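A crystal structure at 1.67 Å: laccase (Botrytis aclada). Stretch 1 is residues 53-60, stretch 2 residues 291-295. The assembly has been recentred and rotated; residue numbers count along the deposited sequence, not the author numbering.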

# COMPACT_ATOMS: atom_id res chain seq x y z
N SER A 53 0.52 -21.21 14.37
CA SER A 53 0.49 -20.19 15.35
C SER A 53 1.25 -19.03 14.87
O SER A 53 1.83 -19.02 13.75
CB SER A 53 1.15 -20.70 16.64
OG SER A 53 2.57 -20.70 16.52
N ILE A 54 1.35 -18.07 15.76
CA ILE A 54 2.14 -16.86 15.56
C ILE A 54 3.61 -17.20 15.37
O ILE A 54 4.39 -16.40 14.90
CB ILE A 54 1.91 -15.93 16.79
CG1 ILE A 54 2.02 -14.49 16.39
CG2 ILE A 54 2.81 -16.35 18.00
CD1 ILE A 54 0.94 -14.06 15.41
N ASP A 55 4.00 -18.43 15.79
CA ASP A 55 5.39 -18.84 15.65
C ASP A 55 5.68 -19.62 14.37
O ASP A 55 6.86 -19.95 14.05
CB ASP A 55 5.80 -19.65 16.90
CG ASP A 55 5.79 -18.81 18.15
OD1 ASP A 55 6.40 -17.70 18.16
OD2 ASP A 55 5.19 -19.25 19.10
N THR A 56 4.63 -19.89 13.61
CA THR A 56 4.80 -20.54 12.34
C THR A 56 5.54 -19.66 11.35
O THR A 56 5.22 -18.47 11.23
CB THR A 56 3.44 -20.96 11.76
OG1 THR A 56 2.77 -21.80 12.72
CG2 THR A 56 3.60 -21.66 10.39
N ASN A 57 6.54 -20.23 10.66
CA ASN A 57 7.22 -19.47 9.64
C ASN A 57 6.38 -19.49 8.37
O ASN A 57 6.45 -20.40 7.59
CB ASN A 57 8.64 -19.99 9.37
CG ASN A 57 9.40 -19.08 8.39
OD1 ASN A 57 8.79 -18.51 7.53
ND2 ASN A 57 10.72 -19.00 8.50
N TRP A 58 5.56 -18.44 8.18
CA TRP A 58 4.68 -18.37 7.04
C TRP A 58 5.34 -18.14 5.70
O TRP A 58 4.67 -18.26 4.70
CB TRP A 58 3.57 -17.33 7.26
CG TRP A 58 4.11 -15.92 7.22
CD1 TRP A 58 4.15 -15.12 6.13
CD2 TRP A 58 4.62 -15.15 8.31
NE1 TRP A 58 4.69 -13.90 6.45
CE2 TRP A 58 4.96 -13.88 7.80
CE3 TRP A 58 4.83 -15.41 9.67
CZ2 TRP A 58 5.52 -12.88 8.59
CZ3 TRP A 58 5.39 -14.41 10.46
CH2 TRP A 58 5.71 -13.16 9.90
N TYR A 59 6.65 -17.83 5.70
CA TYR A 59 7.39 -17.80 4.46
C TYR A 59 7.62 -19.22 3.96
O TYR A 59 7.92 -19.36 2.77
CB TYR A 59 8.74 -17.08 4.60
CG TYR A 59 8.59 -15.65 5.08
CD1 TYR A 59 8.26 -14.65 4.21
CD2 TYR A 59 8.71 -15.35 6.45
CE1 TYR A 59 8.06 -13.33 4.65
CE2 TYR A 59 8.53 -14.09 6.91
CZ TYR A 59 8.20 -13.07 6.01
OH TYR A 59 7.99 -11.80 6.56
N ASP A 60 7.66 -20.18 4.88
CA ASP A 60 8.02 -21.54 4.56
C ASP A 60 6.88 -22.52 4.64
O ASP A 60 6.96 -23.56 4.00
CB ASP A 60 9.13 -22.01 5.52
CG ASP A 60 10.44 -21.24 5.35
OD1 ASP A 60 10.66 -20.56 4.30
OD2 ASP A 60 11.26 -21.33 6.29
N ASP A 291 2.46 -3.83 8.35
CA ASP A 291 2.11 -4.46 7.10
C ASP A 291 1.61 -5.89 7.34
O ASP A 291 0.66 -6.02 8.08
CB ASP A 291 3.34 -4.36 6.18
CG ASP A 291 3.73 -2.89 5.92
OD1 ASP A 291 3.00 -1.96 6.34
OD2 ASP A 291 4.79 -2.68 5.26
N LEU A 292 2.17 -6.93 6.69
CA LEU A 292 1.73 -8.32 6.90
C LEU A 292 2.68 -9.13 7.77
O LEU A 292 2.75 -10.35 7.67
CB LEU A 292 1.44 -9.03 5.58
CG LEU A 292 0.22 -8.49 4.81
CD1 LEU A 292 0.38 -8.76 3.24
CD2 LEU A 292 -1.03 -9.14 5.30
N VAL A 293 3.28 -8.42 8.72
CA VAL A 293 4.23 -9.06 9.66
C VAL A 293 3.86 -8.69 11.09
O VAL A 293 3.98 -7.53 11.53
CB VAL A 293 5.60 -8.57 9.37
CG1 VAL A 293 6.67 -9.18 10.33
CG2 VAL A 293 6.01 -8.85 7.87
N PRO A 294 3.46 -9.70 11.84
CA PRO A 294 3.22 -9.51 13.25
C PRO A 294 4.49 -9.12 14.00
O PRO A 294 5.57 -9.63 13.73
CB PRO A 294 2.71 -10.90 13.67
CG PRO A 294 2.11 -11.44 12.48
CD PRO A 294 3.06 -11.06 11.44
N ILE A 295 4.36 -8.17 14.94
CA ILE A 295 5.50 -7.66 15.67
C ILE A 295 5.25 -7.88 17.16
O ILE A 295 4.15 -8.09 17.58
CB ILE A 295 5.79 -6.16 15.41
CG1 ILE A 295 4.64 -5.26 15.82
CG2 ILE A 295 6.10 -5.91 13.86
CD1 ILE A 295 5.00 -3.73 15.90
O HOH W 1 4.19 -11.28 5.30

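The contact joins two segments of one laccase chain that lie more than 230 residues apart in sequence, and its centre is the indole of Trp58 set against Val293 and Pro294. The CA-to-CB bond of Trp58 points toward the second stretch, and with chi1 at 71° (p) and chi2 at 93° the six-membered ring spans the gap between backbones whose CA atoms, Trp58 and Val293, are 9.7 Å apart. The tip of the ring makes the closest apolar approach: Trp58 CH2 lies 3.7 Å from Pro294 CD, which meets the ring obliquely. The same carbon, Trp58 CH2, is 4.1 Å from Val293 CG1, and this methyl sits at the ring edge, near its plane. Pro294 also points its CA-to-CB bond toward the first stretch, so its ring is available to a second partner. That partner is Ile54, whose CA-to-CB bond runs sideways but whose side chain ends nearer, bringing Ile54 CD1 to 4.0 Å from Pro294 CB. Pro294 thus touches both Ile54 and Trp58, residues separated by four positions in a stretch without regular helix or strand.

Beside the indole, Tyr59 also approaches Val293, with Tyr59 OH 3.8 Å from Val293 CG2, a methyl that also lies 4.1 Å from Trp58 CZ2. This is a van der Waals approach; the hydroxyl finds its hydrogen bonding elsewhere in the structure. No direct hydrogen bond crosses between the stretches, and the two stretches bury 198 Å², both sides summed, with Trp58 and Pro294 the most covered residues on their respective sides (59 and 49 Å²).

Polar linkage is left to water 1. It accepts a hydrogen bond from Trp58 NE1 at 2.9 Å and donates one to Leu292 O, also at 2.9 Å, so the indole NH and the carbonyl are both satisfied through one bridge. The carbonyl also lies near the ring itself, with Leu292 O 3.9 Å from Trp58 CZ2, while the end of the Leu292 side chain leads away.

Farther out, the first stretch is braced by its own hydrogen bonds. A type I turn from Ser53 to Thr56 is closed by Thr56 N to Ser53 O at 2.9 Å; side chains reinforce it, with Ser53 N donating to Thr56 OG1 at 2.9 Å and Asp55 N to Ser53 OG at 2.8 Å. Past the turn, Asn57 OD1 accepts from Tyr59 N at 2.9 Å, tying together the residues that flank Trp58, and Asp60 N donates to Asn57 O at 3.0 Å.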